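Local coordinates for oxidoreductase protein (Agrobacterium radiobacter, PDB 5UI9) that probably catalyses an NAD-dependent oxidation or reduction, binding NAD+ together with 2,3-dihydroxy-2-methylpropanoic acid, at residues A[68-73]-A[93-98]; A[86-91]-A[112-117]; A[189-194]-A[218-223]; A[195-200]-A[327-332]. All blocks are in the same frame, centred on the assembly; numbering follows the deposited sequence.

Contact 1 is buried in the parallel sheet of the NAD-binding Rossmann domain, where backbone bonds between two strands dominate and the strand end reaches the ligands. Contact 2 touches it through Ala87 and lies nearer the surface; there the helix following strand 70-73 meets the next helix through small apolar groups, with no hydrogen bond between the two segments. Contacts 3 and 4 lie far from contact 1, about 29 Å centre to centre, at the mixed sheet. They share strand 194-202 and its sheet: contact 3, partly exposed, ties a helix end to a turn with polar bonds and a water, whereas contact 4 is buried and seats a helix on the sheet.

Contact 1 of 4, residues A[68-73]-A[93-98]; sequences FDFVDI and PAICQK. With NAD (nicotinamide-adenine-dinucleotide), chain C; 8A1 ((2S)-2,3-dihydroxy-2-methylpropanoic acid), chain D.
Val71 O is met by two neighbours from the adjoining strand: Ile95 N donates a nearly straight bond to it (2.8 Å, 174°), and Ala94 CA lends a weaker CA-H...O contact at 3.5 Å. This ladder joins strands 70-73 and 94-97, the two parallel strands of a beta-alpha-beta unit in the Rossmann fold, with helix 80-89 as crossover. Pro93 O, Ile95 O and Ile73 O accept the remaining rungs from Val71 N, Ile73 N and Gln97 N. Before it, Pro93 CD sits 3.2 Å from Asp69 O and Pro93 CB packs on Phe70 CB.

One face of the sheet carries Val71, Ile73, Ala94 and Cys96, small or branched residues that fit closely beneath helix 80-89. On the other, Ile95 lies against Trp302 and beside Asp72. With CG anti to the backbone N (chi1 -164°), Asp72 brings OD1 to 3.3 Å from Ile95 CG2, while its OD2 is held by Gln20 and Trp24.

Beyond the ladder the chain enters the pocket that holds NAD and 8A1, probably the active site. Gln97 OE1 accepts Lys98 N, and Gln97 NE2 serves both Gln20 and, at 3.2 Å, nicotinamide O7N of NAD. Lys98 NZ reaches carboxylate oxygen O of 8A1 at 2.7 Å, donates to NAD O2D and pairs with Asp178. Lys98 O accepts both nicotinamide-ribose hydroxyls, O3D at 2.6 Å and O2D at 3.1 Å.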
loop_
_atom_site.group_PDB
_atom_site.type_symbol
_atom_site.label_atom_id
_atom_site.label_comp_id
_atom_site.label_asym_id
_atom_site.label_seq_id
_atom_site.Cartn_x
_atom_site.Cartn_y
_atom_site.Cartn_z
ATOM N N PHE A 68 -1.106 41.500 22.553
ATOM C CA PHE A 68 -0.389 40.487 21.765
ATOM C C PHE A 68 -0.714 40.578 20.270
ATOM O O PHE A 68 -1.825 40.942 19.885
ATOM C CB PHE A 68 -0.659 39.066 22.294
ATOM C CG PHE A 68 -2.099 38.789 22.601
ATOM C CD1 PHE A 68 -2.617 39.074 23.864
ATOM C CD2 PHE A 68 -2.938 38.242 21.636
ATOM C CE1 PHE A 68 -3.949 38.823 24.153
ATOM C CE2 PHE A 68 -4.274 37.989 21.918
ATOM C CZ PHE A 68 -4.779 38.275 23.180
ATOM N N ASP A 69 0.277 40.241 19.447
ATOM C CA ASP A 69 0.180 40.324 17.981
ATOM C C ASP A 69 -0.395 39.060 17.324
ATOM O O ASP A 69 -0.884 39.112 16.196
ATOM C CB ASP A 69 1.564 40.606 17.387
ATOM C CG ASP A 69 2.202 41.848 17.973
ATOM O OD1 ASP A 69 1.559 42.912 17.930
ATOM O OD2 ASP A 69 3.335 41.750 18.488
ATOM N N PHE A 70 -0.309 37.923 18.005
ATOM C CA PHE A 70 -0.926 36.702 17.492
ATOM C C PHE A 70 -1.326 35.755 18.599
ATOM O O PHE A 70 -0.900 35.897 19.754
ATOM C CB PHE A 70 -0.000 36.001 16.499
ATOM C CG PHE A 70 1.238 35.423 17.122
ATOM C CD1 PHE A 70 2.392 36.186 17.241
ATOM C CD2 PHE A 70 1.257 34.099 17.572
ATOM C CE1 PHE A 70 3.540 35.653 17.807
ATOM C CE2 PHE A 70 2.404 33.558 18.137
ATOM C CZ PHE A 70 3.549 34.333 18.252
ATOM N N VAL A 71 -2.153 34.786 18.230
ATOM C CA VAL A 71 -2.630 33.785 19.163
ATOM C C VAL A 71 -2.268 32.389 18.644
ATOM O O VAL A 71 -2.385 32.117 17.448
ATOM C CB VAL A 71 -4.147 33.963 19.453
ATOM C CG1 VAL A 71 -5.017 33.699 18.226
ATOM C CG2 VAL A 71 -4.573 33.078 20.611
ATOM N N ASP A 72 -1.787 31.537 19.553
ATOM C CA ASP A 72 -1.456 30.145 19.272
ATOM C C ASP A 72 -2.434 29.250 20.040
ATOM O O ASP A 72 -2.353 29.118 21.262
ATOM C CB ASP A 72 -0.003 29.858 19.676
ATOM C CG ASP A 72 0.553 28.564 19.062
ATOM O OD1 ASP A 72 -0.020 28.032 18.081
ATOM O OD2 ASP A 72 1.591 28.087 19.564
ATOM N N ILE A 73 -3.366 28.644 19.312
ATOM C CA ILE A 73 -4.409 27.818 19.913
ATOM C C ILE A 73 -3.948 26.358 19.911
ATOM O O ILE A 73 -3.912 25.709 18.856
ATOM C CB ILE A 73 -5.746 27.997 19.160
ATOM C CG1 ILE A 73 -6.205 29.466 19.241
ATOM C CG2 ILE A 73 -6.819 27.079 19.730
ATOM C CD1 ILE A 73 -7.100 29.903 18.101
ATOM N N PRO A 93 -4.167 37.797 14.470
ATOM C CA PRO A 93 -3.734 36.640 13.686
ATOM C C PRO A 93 -3.661 35.365 14.525
ATOM O O PRO A 93 -3.201 35.407 15.671
ATOM C CB PRO A 93 -2.342 37.051 13.202
ATOM C CG PRO A 93 -2.401 38.551 13.125
ATOM C CD PRO A 93 -3.389 39.008 14.146
ATOM N N ALA A 94 -4.103 34.248 13.948
ATOM C CA ALA A 94 -4.333 33.023 14.711
ATOM C C ALA A 94 -3.648 31.800 14.115
ATOM O O ALA A 94 -3.702 31.573 12.904
ATOM C CB ALA A 94 -5.828 32.759 14.830
ATOM N N ILE A 95 -3.022 31.020 14.993
ATOM C CA ILE A 95 -2.584 29.661 14.689
ATOM C C ILE A 95 -3.539 28.710 15.409
ATOM O O ILE A 95 -3.913 28.959 16.558
ATOM C CB ILE A 95 -1.140 29.401 15.167
ATOM C CG1 ILE A 95 -0.168 30.419 14.553
ATOM C CG2 ILE A 95 -0.710 27.978 14.821
ATOM C CD1 ILE A 95 1.183 30.473 15.231
ATOM N N CYS A 96 -3.916 27.621 14.737
ATOM C CA CYS A 96 -4.841 26.637 15.296
ATOM C C CYS A 96 -4.322 25.217 15.086
ATOM O O CYS A 96 -3.973 24.836 13.973
ATOM C CB CYS A 96 -6.203 26.773 14.646
ATOM S SG CYS A 96 -7.457 25.790 15.486
ATOM N N GLN A 97 -4.265 24.445 16.162
ATOM C CA GLN A 97 -3.824 23.046 16.092
ATOM C C GLN A 97 -4.767 22.161 15.284
ATOM O O GLN A 97 -5.932 22.496 15.073
ATOM C CB GLN A 97 -3.634 22.457 17.502
ATOM C CG GLN A 97 -2.185 22.422 17.974
ATOM C CD GLN A 97 -1.350 21.391 17.238
ATOM O OE1 GLN A 97 -1.876 20.604 16.437
ATOM N NE2 GLN A 97 -0.041 21.392 17.495
ATOM N N LYS A 98 -4.240 21.024 14.831
ATOM C CA LYS A 98 -5.069 19.966 14.250
ATOM C C LYS A 98 -5.718 19.172 15.394
ATOM O O LYS A 98 -5.257 19.276 16.534
ATOM C CB LYS A 98 -4.299 19.031 13.288
ATOM C CG LYS A 98 -2.897 18.555 13.676
ATOM C CD LYS A 98 -2.810 17.670 14.917
ATOM C CE LYS A 98 -3.551 16.346 14.753
ATOM N NZ LYS A 98 -3.203 15.381 15.831
HETATM P PA NAD C . -4.356 18.265 26.275
HETATM O O1A NAD C . -5.731 17.853 26.756
HETATM O O2A NAD C . -3.126 17.691 26.923
HETATM O O5B NAD C . -4.255 19.859 26.349
HETATM C C5B NAD C . -5.355 20.719 26.080
HETATM C C4B NAD C . -5.306 21.843 27.103
HETATM O O4B NAD C . -6.195 22.877 26.694
HETATM C C3B NAD C . -5.750 21.396 28.488
HETATM O O3B NAD C . -4.770 21.800 29.455
HETATM C C2B NAD C . -7.094 22.073 28.714
HETATM O O2B NAD C . -7.273 22.456 30.078
HETATM C C1B NAD C . -7.007 23.281 27.795
HETATM N N9A NAD C . -8.271 23.808 27.230
HETATM C C8A NAD C . -9.242 23.126 26.592
HETATM N N7A NAD C . -10.222 23.976 26.186
HETATM C C5A NAD C . -9.870 25.223 26.551
HETATM C C6A NAD C . -10.438 26.594 26.441
HETATM N N6A NAD C . -11.624 26.819 25.836
HETATM N N1A NAD C . -9.724 27.619 26.964
HETATM C C2A NAD C . -8.537 27.436 27.580
HETATM N N3A NAD C . -7.969 26.222 27.713
HETATM C C4A NAD C . -8.573 25.104 27.230
HETATM O O3 NAD C . -4.290 18.014 24.689
HETATM P PN NAD C . -2.916 17.783 23.871
HETATM O O1N NAD C . -2.516 16.331 23.935
HETATM O O2N NAD C . -1.915 18.838 24.268
HETATM O O5D NAD C . -3.464 18.056 22.395
HETATM C C5D NAD C . -3.979 19.336 22.055
HETATM C C4D NAD C . -4.097 19.412 20.545
HETATM O O4D NAD C . -2.795 19.238 19.978
HETATM C C3D NAD C . -4.995 18.320 19.983
HETATM O O3D NAD C . -5.925 18.883 19.052
HETATM C C2D NAD C . -4.042 17.349 19.307
HETATM O O2D NAD C . -4.587 16.757 18.127
HETATM C C1D NAD C . -2.843 18.232 18.967
HETATM N N1N NAD C . -1.544 17.542 18.865
HETATM C C2N NAD C . -0.776 17.850 17.804
HETATM C C3N NAD C . 0.467 17.272 17.598
HETATM C C7N NAD C . 1.255 17.676 16.382
HETATM O O7N NAD C . 1.172 18.833 15.975
HETATM N N7N NAD C . 2.034 16.788 15.761
HETATM C C4N NAD C . 0.928 16.339 18.529
HETATM C C5N NAD C . 0.129 16.028 19.631
HETATM C C6N NAD C . -1.110 16.652 19.785
HETATM O OXT 8A1 D . 1.503 14.045 16.284
HETATM C C 8A1 D . 0.263 13.922 16.433
HETATM O O 8A1 D . -0.553 14.737 15.949
HETATM C CA 8A1 D . -0.272 12.746 17.208
HETATM C CB 8A1 D . -0.602 11.664 16.181
HETATM O O1 8A1 D . -0.939 10.423 16.808
HETATM O O2 8A1 D . -1.457 13.133 17.925
HETATM C C3 8A1 D . 0.762 12.275 18.233
#

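Contact 2 of 4, residues A[86-91]-A[112-117]; sequences MAAAHK and RTCENA
With OG1 turned beside its own backbone N (chi1 -45°), Thr113 sends its methyl CG2 across to Ala88 CB, 3.7 Å away. That same rotation lets OG1 bond back to Ala109 O one turn earlier, so the hydroxyl is satisfied within its helix and only the methyl faces the partner. Helices 80-89 and 104-116, neighbours in the layer flanking the Rossmann sheet, meet here near their C-terminal ends.

Ala88 CB is the central group of the contact: it also approaches Cys114 SG at 4.3 Å and Ala117 CB at 4.1 Å. A single methyl suits a place where the backbones come close, the CA atoms of Ala88 and Cys114 being 5.3 Å apart. Ala117 returns the fit, setting its CB 3.3 Å from Ala88 O.

That oxygen is already occupied in the Schellman motif that ends helix 80-89, in which Lys91 N bonds to Ala88 O and Val92 N to Ala87 O. Lys91, at positive phi (50°) and with its chain bent at chi4, brings NZ to 4.0 Å from Ala117 O, too far for a hydrogen bond. Thr113 O is likewise bonded within its own segment, to Ala117 N. No hydrogen bond crosses between the segments, so the contact rests on the close fit of small groups and on dispersion.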
loop_
_atom_site.group_PDB
_atom_site.type_symbol
_atom_site.label_atom_id
_atom_site.label_comp_id
_atom_site.label_asym_id
_atom_site.label_seq_id
_atom_site.Cartn_x
_atom_site.Cartn_y
_atom_site.Cartn_z
ATOM N N MET A 86 -13.095 34.278 18.141
ATOM C CA MET A 86 -12.664 35.327 19.078
ATOM C C MET A 86 -11.451 36.090 18.528
ATOM O O MET A 86 -11.376 37.323 18.637
ATOM C CB MET A 86 -12.307 34.742 20.452
ATOM C CG MET A 86 -13.483 34.228 21.274
ATOM S SD MET A 86 -13.010 33.809 22.974
ATOM C CE MET A 86 -14.083 32.421 23.336
ATOM N N ALA A 87 -10.508 35.348 17.947
ATOM C CA ALA A 87 -9.325 35.947 17.329
ATOM C C ALA A 87 -9.732 36.878 16.189
ATOM O O ALA A 87 -9.271 38.019 16.130
ATOM C CB ALA A 87 -8.368 34.870 16.831
ATOM N N ALA A 88 -10.625 36.400 15.322
ATOM C CA ALA A 88 -11.097 37.170 14.170
ATOM C C ALA A 88 -11.798 38.473 14.575
ATOM O O ALA A 88 -11.509 39.535 14.007
ATOM C CB ALA A 88 -12.014 36.314 13.312
ATOM N N ALA A 89 -12.687 38.389 15.570
ATOM C CA ALA A 89 -13.402 39.559 16.101
ATOM C C ALA A 89 -12.477 40.571 16.770
ATOM O O ALA A 89 -12.718 41.781 16.689
ATOM C CB ALA A 89 -14.485 39.121 17.081
ATOM N N HIS A 90 -11.421 40.082 17.426
ATOM C CA HIS A 90 -10.385 40.960 18.015
ATOM C C HIS A 90 -9.244 41.319 17.052
ATOM O O HIS A 90 -8.281 41.971 17.465
ATOM C CB HIS A 90 -9.821 40.337 19.301
ATOM C CG HIS A 90 -10.767 40.399 20.455
ATOM N ND1 HIS A 90 -11.735 39.443 20.678
ATOM C CD2 HIS A 90 -10.909 41.317 21.442
ATOM C CE1 HIS A 90 -12.422 39.761 21.760
ATOM N NE2 HIS A 90 -11.944 40.895 22.240
ATOM N N LYS A 91 -9.374 40.915 15.782
ATOM C CA LYS A 91 -8.382 41.139 14.721
ATOM C C LYS A 91 -6.961 40.719 15.110
ATOM O O LYS A 91 -5.992 41.434 14.857
ATOM C CB LYS A 91 -8.433 42.592 14.226
ATOM C CG LYS A 91 -9.725 42.948 13.508
ATOM C CD LYS A 91 -9.749 44.413 13.090
ATOM C CE LYS A 91 -11.143 44.856 12.656
ATOM N NZ LYS A 91 -11.674 44.042 11.523
ATOM N N ARG A 112 -13.708 31.465 6.572
ATOM C CA ARG A 112 -14.481 32.609 6.061
ATOM C C ARG A 112 -14.416 33.817 7.009
ATOM O O ARG A 112 -14.204 34.957 6.557
ATOM C CB ARG A 112 -15.940 32.211 5.797
ATOM C CG ARG A 112 -16.733 33.217 4.974
ATOM N N THR A 113 -14.572 33.562 8.310
ATOM C CA THR A 113 -14.525 34.621 9.324
ATOM C C THR A 113 -13.165 35.313 9.372
ATOM O O THR A 113 -13.091 36.529 9.513
ATOM C CB THR A 113 -14.842 34.085 10.735
ATOM O OG1 THR A 113 -15.980 33.220 10.677
ATOM C CG2 THR A 113 -15.139 35.238 11.703
ATOM N N CYS A 114 -12.092 34.534 9.262
ATOM C CA CYS A 114 -10.742 35.095 9.276
ATOM C C CYS A 114 -10.448 35.898 8.009
ATOM O O CYS A 114 -9.853 36.974 8.097
ATOM C CB CYS A 114 -9.703 34.007 9.509
ATOM S SG CYS A 114 -9.765 33.371 11.199
ATOM N N GLU A 115 -10.893 35.403 6.852
ATOM C CA GLU A 115 -10.786 36.169 5.594
ATOM C C GLU A 115 -11.559 37.494 5.641
ATOM O O GLU A 115 -11.046 38.518 5.188
ATOM C CB GLU A 115 -11.226 35.335 4.386
ATOM C CG GLU A 115 -10.131 34.394 3.890
ATOM C CD GLU A 115 -10.613 33.322 2.918
ATOM O OE1 GLU A 115 -11.806 33.340 2.527
ATOM O OE2 GLU A 115 -9.780 32.456 2.545
ATOM N N ASN A 116 -12.769 37.462 6.207
ATOM C CA ASN A 116 -13.600 38.664 6.400
ATOM C C ASN A 116 -12.963 39.691 7.339
ATOM O O ASN A 116 -13.115 40.902 7.134
ATOM C CB ASN A 116 -14.996 38.289 6.932
ATOM C CG ASN A 116 -15.891 37.655 5.872
ATOM O OD1 ASN A 116 -15.634 37.758 4.672
ATOM N ND2 ASN A 116 -16.960 37.001 6.319
ATOM N N ALA A 117 -12.266 39.208 8.366
ATOM C CA ALA A 117 -11.568 40.076 9.319
ATOM C C ALA A 117 -10.167 40.498 8.850
ATOM O O ALA A 117 -9.500 41.274 9.530
ATOM C CB ALA A 117 -11.483 39.390 10.673
#

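Contact 3 of 4, residues A[189-194]-A[218-223]; sequences FILGDV and LDHQNG
Leu191 lies across His220 roughly at a right angle, its CB over one face of the imidazole, 3.7 Å from the ring centroid, in a CH-pi contact. At the edge of the same ring, ND1 donates to Gly192 O (2.8 Å); the oxygen sits in the ring plane, yet the donor stands above the carbonyl plane rather than on a lone pair. NE2 bonds to Ser226, so both nitrogens fix the ring's rotation, a job histidine suits because it offers polar atoms on two sides of a flat, packable group.

Val194 crosses the ring obliquely with CG2, and the same methyl meets Leu218 CD1 at 4.1 Å. Farther along, Gln221 N gives Asp193 O a practically straight bond in the carbonyl plane (3.0 Å, 179°), while the Asp193 carboxylate pairs with Arg188. A water donates to Leu191 O and Asp193 O and accepts from Asn222 N, stitching the helix end to the type I turn 220-223.

Gly192, the first residue past the helix, takes a positive phi (80°), a conformation glycine adopts easily. Val194 and His220 then form a non-hydrogen-bonded antiparallel pair. The whole is a helix-to-strand connection leading from helix 175-191 into the mixed sheet of the GFO/IDH/MocA C-terminal domain, beside strand 213-220.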
loop_
_atom_site.group_PDB
_atom_site.type_symbol
_atom_site.label_atom_id
_atom_site.label_comp_id
_atom_site.label_asym_id
_atom_site.label_seq_id
_atom_site.Cartn_x
_atom_site.Cartn_y
_atom_site.Cartn_z
ATOM N N PHE A 189 0.696 17.354 -0.130
ATOM C CA PHE A 189 1.942 18.115 -0.207
ATOM C C PHE A 189 2.867 17.571 -1.298
ATOM O O PHE A 189 3.430 18.336 -2.071
ATOM C CB PHE A 189 2.624 18.088 1.169
ATOM C CG PHE A 189 3.912 18.858 1.246
ATOM C CD1 PHE A 189 3.951 20.219 0.935
ATOM C CD2 PHE A 189 5.082 18.236 1.672
ATOM C CE1 PHE A 189 5.141 20.931 1.027
ATOM C CE2 PHE A 189 6.274 18.941 1.767
ATOM C CZ PHE A 189 6.301 20.298 1.450
ATOM N N ILE A 190 2.997 16.243 -1.366
ATOM C CA ILE A 190 3.876 15.584 -2.333
ATOM C C ILE A 190 3.246 15.429 -3.726
ATOM O O ILE A 190 3.886 15.762 -4.718
ATOM C CB ILE A 190 4.343 14.198 -1.807
ATOM C CG1 ILE A 190 5.075 14.344 -0.457
ATOM C CG2 ILE A 190 5.238 13.495 -2.820
ATOM C CD1 ILE A 190 6.136 15.430 -0.412
ATOM N N LEU A 191 2.022 14.905 -3.803
ATOM C CA LEU A 191 1.400 14.557 -5.102
ATOM C C LEU A 191 0.212 15.433 -5.513
ATOM O O LEU A 191 -0.460 15.128 -6.505
ATOM C CB LEU A 191 0.974 13.085 -5.099
ATOM C CG LEU A 191 2.088 12.054 -4.927
ATOM C CD1 LEU A 191 1.488 10.659 -4.885
ATOM C CD2 LEU A 191 3.119 12.158 -6.040
ATOM N N GLY A 192 -0.028 16.525 -4.782
ATOM C CA GLY A 192 -1.109 17.459 -5.103
ATOM C C GLY A 192 -2.494 17.031 -4.644
ATOM O O GLY A 192 -2.698 15.911 -4.137
ATOM N N ASP A 193 -3.453 17.929 -4.865
ATOM C CA ASP A 193 -4.830 17.772 -4.383
ATOM C C ASP A 193 -5.508 16.548 -4.998
ATOM O O ASP A 193 -5.126 16.086 -6.083
ATOM C CB ASP A 193 -5.670 19.033 -4.667
ATOM C CG ASP A 193 -5.123 20.290 -3.979
ATOM O OD1 ASP A 193 -4.455 20.177 -2.927
ATOM O OD2 ASP A 193 -5.372 21.398 -4.499
ATOM N N VAL A 194 -6.524 16.058 -4.290
ATOM C CA VAL A 194 -7.151 14.767 -4.549
ATOM C C VAL A 194 -8.531 14.973 -5.163
ATOM O O VAL A 194 -9.282 15.852 -4.728
ATOM C CB VAL A 194 -7.273 13.965 -3.226
ATOM C CG1 VAL A 194 -8.076 12.678 -3.407
ATOM C CG2 VAL A 194 -5.888 13.665 -2.658
ATOM N N LEU A 218 -6.146 6.968 -2.907
ATOM C CA LEU A 218 -6.318 8.333 -3.429
ATOM C C LEU A 218 -6.149 8.403 -4.940
ATOM O O LEU A 218 -5.193 7.870 -5.482
ATOM C CB LEU A 218 -5.296 9.274 -2.797
ATOM C CG LEU A 218 -5.278 9.442 -1.273
ATOM C CD1 LEU A 218 -4.180 10.420 -0.858
ATOM C CD2 LEU A 218 -6.626 9.905 -0.738
ATOM N N ASP A 219 -7.073 9.081 -5.609
ATOM C CA ASP A 219 -6.923 9.427 -7.019
ATOM C C ASP A 219 -6.617 10.921 -7.079
ATOM O O ASP A 219 -7.496 11.744 -6.830
ATOM C CB ASP A 219 -8.197 9.075 -7.776
ATOM C CG ASP A 219 -8.646 7.634 -7.515
ATOM O OD1 ASP A 219 -7.856 6.703 -7.793
ATOM O OD2 ASP A 219 -9.783 7.419 -7.033
ATOM N N HIS A 220 -5.362 11.266 -7.362
ATOM C CA HIS A 220 -4.947 12.674 -7.403
ATOM C C HIS A 220 -5.408 13.347 -8.695
ATOM O O HIS A 220 -5.580 12.685 -9.714
ATOM C CB HIS A 220 -3.436 12.794 -7.221
ATOM C CG HIS A 220 -2.960 12.349 -5.874
ATOM N ND1 HIS A 220 -2.741 13.227 -4.835
ATOM C CD2 HIS A 220 -2.674 11.115 -5.390
ATOM C CE1 HIS A 220 -2.333 12.556 -3.772
ATOM N NE2 HIS A 220 -2.282 11.271 -4.082
ATOM N N GLN A 221 -5.621 14.664 -8.645
ATOM C CA GLN A 221 -6.081 15.426 -9.822
ATOM C C GLN A 221 -5.101 15.357 -11.004
ATOM O O GLN A 221 -5.529 15.346 -12.160
ATOM C CB GLN A 221 -6.363 16.890 -9.446
ATOM C CG GLN A 221 -7.547 17.069 -8.499
ATOM C CD GLN A 221 -7.717 18.495 -7.991
ATOM O OE1 GLN A 221 -6.978 19.406 -8.373
ATOM N NE2 GLN A 221 -8.701 18.692 -7.122
ATOM N N ASN A 222 -3.800 15.284 -10.710
ATOM C CA ASN A 222 -2.749 15.144 -11.744
ATOM C C ASN A 222 -2.614 13.737 -12.370
ATOM O O ASN A 222 -1.703 13.511 -13.169
ATOM C CB ASN A 222 -1.378 15.613 -11.197
ATOM C CG ASN A 222 -0.787 14.680 -10.129
ATOM O OD1 ASN A 222 -1.197 13.526 -9.966
ATOM N ND2 ASN A 222 0.191 15.190 -9.397
ATOM N N GLY A 223 -3.472 12.791 -11.983
ATOM C CA GLY A 223 -3.445 11.440 -12.540
ATOM C C GLY A 223 -2.805 10.401 -11.640
ATOM O O GLY A 223 -3.104 9.219 -11.774
HETATM O O HOH W 1 -2.692 16.248 -7.838
#

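Contact 4 of 4, residues A[195-200]-A[327-332]; sequences ATLTAR and EAAYES
The Arg200 guanidinium presents its edge to Ser332, with NH1 4.2 Å from OG and the oxygen near the group's plane. NH1 also donates to Ala199 O (2.8 Å), which lies in the guanidinium plane although the donor is well above the carbonyl plane. NE forms a salt bridge with Asp219 of the second subunit, so this arginine links the strand to the dimer interface.

The axis of helix segment 327-332 crosses that of strand segment 196-200 at -57°, 6.5 Å away at the closest. Such nearness suits alanine: Ala199 CB rests 3.8 Å from Ala329 CB and 3.4 Å from Ala329 O. Beside them Leu197, its CG anti to the backbone N (chi1 -179°), lays CD2 against Ala329 CA at 3.6 Å.

Ser332 supplies the direct polar link. Its OG accepts Ala199 N (2.9 Å, 159°) and also bonds to Arg337 O. A buried serine thus satisfies a strand amide and a carbonyl at once, pinning an otherwise apolar helix-on-sheet contact.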
loop_
_atom_site.group_PDB
_atom_site.type_symbol
_atom_site.label_atom_id
_atom_site.label_comp_id
_atom_site.label_asym_id
_atom_site.label_seq_id
_atom_site.Cartn_x
_atom_site.Cartn_y
_atom_site.Cartn_z
ATOM N N ALA A 195 -8.850 14.162 -6.173
ATOM C CA ALA A 195 -10.148 14.202 -6.856
ATOM C C ALA A 195 -11.149 13.283 -6.177
ATOM O O ALA A 195 -12.258 13.706 -5.837
ATOM C CB ALA A 195 -9.993 13.803 -8.319
ATOM N N THR A 196 -10.756 12.021 -6.000
ATOM C CA THR A 196 -11.618 11.001 -5.391
ATOM C C THR A 196 -10.835 10.154 -4.392
ATOM O O THR A 196 -9.604 10.078 -4.446
ATOM C CB THR A 196 -12.283 10.085 -6.446
ATOM O OG1 THR A 196 -11.281 9.511 -7.287
ATOM C CG2 THR A 196 -13.259 10.859 -7.317
ATOM N N LEU A 197 -11.578 9.521 -3.491
ATOM C CA LEU A 197 -11.019 8.859 -2.319
ATOM C C LEU A 197 -11.894 7.674 -1.894
ATOM O O LEU A 197 -13.120 7.761 -1.940
ATOM C CB LEU A 197 -10.928 9.895 -1.195
ATOM C CG LEU A 197 -10.365 9.505 0.170
ATOM C CD1 LEU A 197 -9.668 10.682 0.839
ATOM C CD2 LEU A 197 -11.436 8.935 1.093
ATOM N N THR A 198 -11.252 6.578 -1.489
ATOM C CA THR A 198 -11.935 5.401 -0.940
ATOM C C THR A 198 -11.184 4.915 0.295
ATOM O O THR A 198 -9.961 4.796 0.259
ATOM C CB THR A 198 -11.975 4.233 -1.949
ATOM O OG1 THR A 198 -12.073 4.746 -3.282
ATOM C CG2 THR A 198 -13.155 3.321 -1.671
ATOM N N ALA A 199 -11.908 4.625 1.375
ATOM C CA ALA A 199 -11.285 4.295 2.658
ATOM C C ALA A 199 -11.909 3.077 3.326
ATOM O O ALA A 199 -13.065 2.737 3.076
ATOM C CB ALA A 199 -11.340 5.490 3.591
ATOM N N ARG A 200 -11.106 2.422 4.163
ATOM C CA ARG A 200 -11.519 1.285 4.981
ATOM C C ARG A 200 -10.914 1.459 6.361
ATOM O O ARG A 200 -9.758 1.861 6.475
ATOM C CB ARG A 200 -11.012 -0.031 4.382
ATOM C CG ARG A 200 -11.480 -0.300 2.968
ATOM C CD ARG A 200 -12.970 -0.560 2.921
ATOM N NE ARG A 200 -13.393 -0.932 1.571
ATOM C CZ ARG A 200 -13.800 -0.091 0.625
ATOM N NH1 ARG A 200 -13.916 1.218 0.843
ATOM N NH2 ARG A 200 -14.127 -0.581 -0.564
ATOM N N GLU A 327 -12.813 13.891 6.374
ATOM C CA GLU A 327 -14.263 13.715 6.422
ATOM C C GLU A 327 -14.741 12.739 5.329
ATOM O O GLU A 327 -15.619 11.917 5.576
ATOM C CB GLU A 327 -14.968 15.077 6.325
ATOM C CG GLU A 327 -16.473 15.023 6.546
ATOM C CD GLU A 327 -17.066 16.378 6.895
ATOM O OE1 GLU A 327 -16.729 16.905 7.977
ATOM O OE2 GLU A 327 -17.863 16.917 6.088
ATOM N N ALA A 328 -14.138 12.823 4.143
ATOM C CA ALA A 328 -14.428 11.893 3.053
ATOM C C ALA A 328 -14.043 10.449 3.390
ATOM O O ALA A 328 -14.742 9.522 2.997
ATOM C CB ALA A 328 -13.725 12.334 1.780
ATOM N N ALA A 329 -12.933 10.267 4.103
ATOM C CA ALA A 329 -12.484 8.940 4.518
ATOM C C ALA A 329 -13.448 8.267 5.491
ATOM O O ALA A 329 -13.740 7.077 5.344
ATOM C CB ALA A 329 -11.082 9.003 5.110
ATOM N N TYR A 330 -13.946 9.024 6.472
ATOM C CA TYR A 330 -14.966 8.507 7.399
ATOM C C TYR A 330 -16.260 8.155 6.670
ATOM O O TYR A 330 -16.825 7.079 6.892
ATOM C CB TYR A 330 -15.240 9.488 8.549
ATOM C CG TYR A 330 -14.186 9.433 9.636
ATOM C CD1 TYR A 330 -14.046 8.296 10.426
ATOM C CD2 TYR A 330 -13.314 10.503 9.859
ATOM C CE1 TYR A 330 -13.079 8.220 11.412
ATOM C CE2 TYR A 330 -12.341 10.439 10.852
ATOM C CZ TYR A 330 -12.230 9.290 11.626
ATOM O OH TYR A 330 -11.269 9.199 12.606
ATOM N N GLU A 331 -16.713 9.058 5.801
ATOM C CA GLU A 331 -17.884 8.812 4.949
ATOM C C GLU A 331 -17.718 7.517 4.153
ATOM O O GLU A 331 -18.563 6.627 4.234
ATOM C CB GLU A 331 -18.116 9.992 3.999
ATOM C CG GLU A 331 -19.402 9.922 3.182
ATOM C CD GLU A 331 -19.623 11.149 2.300
ATOM O OE1 GLU A 331 -19.154 12.262 2.649
ATOM O OE2 GLU A 331 -20.278 10.998 1.243
ATOM N N SER A 332 -16.612 7.417 3.415
ATOM C CA SER A 332 -16.328 6.253 2.565
ATOM C C SER A 332 -16.262 4.941 3.339
ATOM O O SER A 332 -16.768 3.924 2.868
ATOM C CB SER A 332 -15.015 6.445 1.804
ATOM O OG SER A 332 -14.726 5.313 1.001
#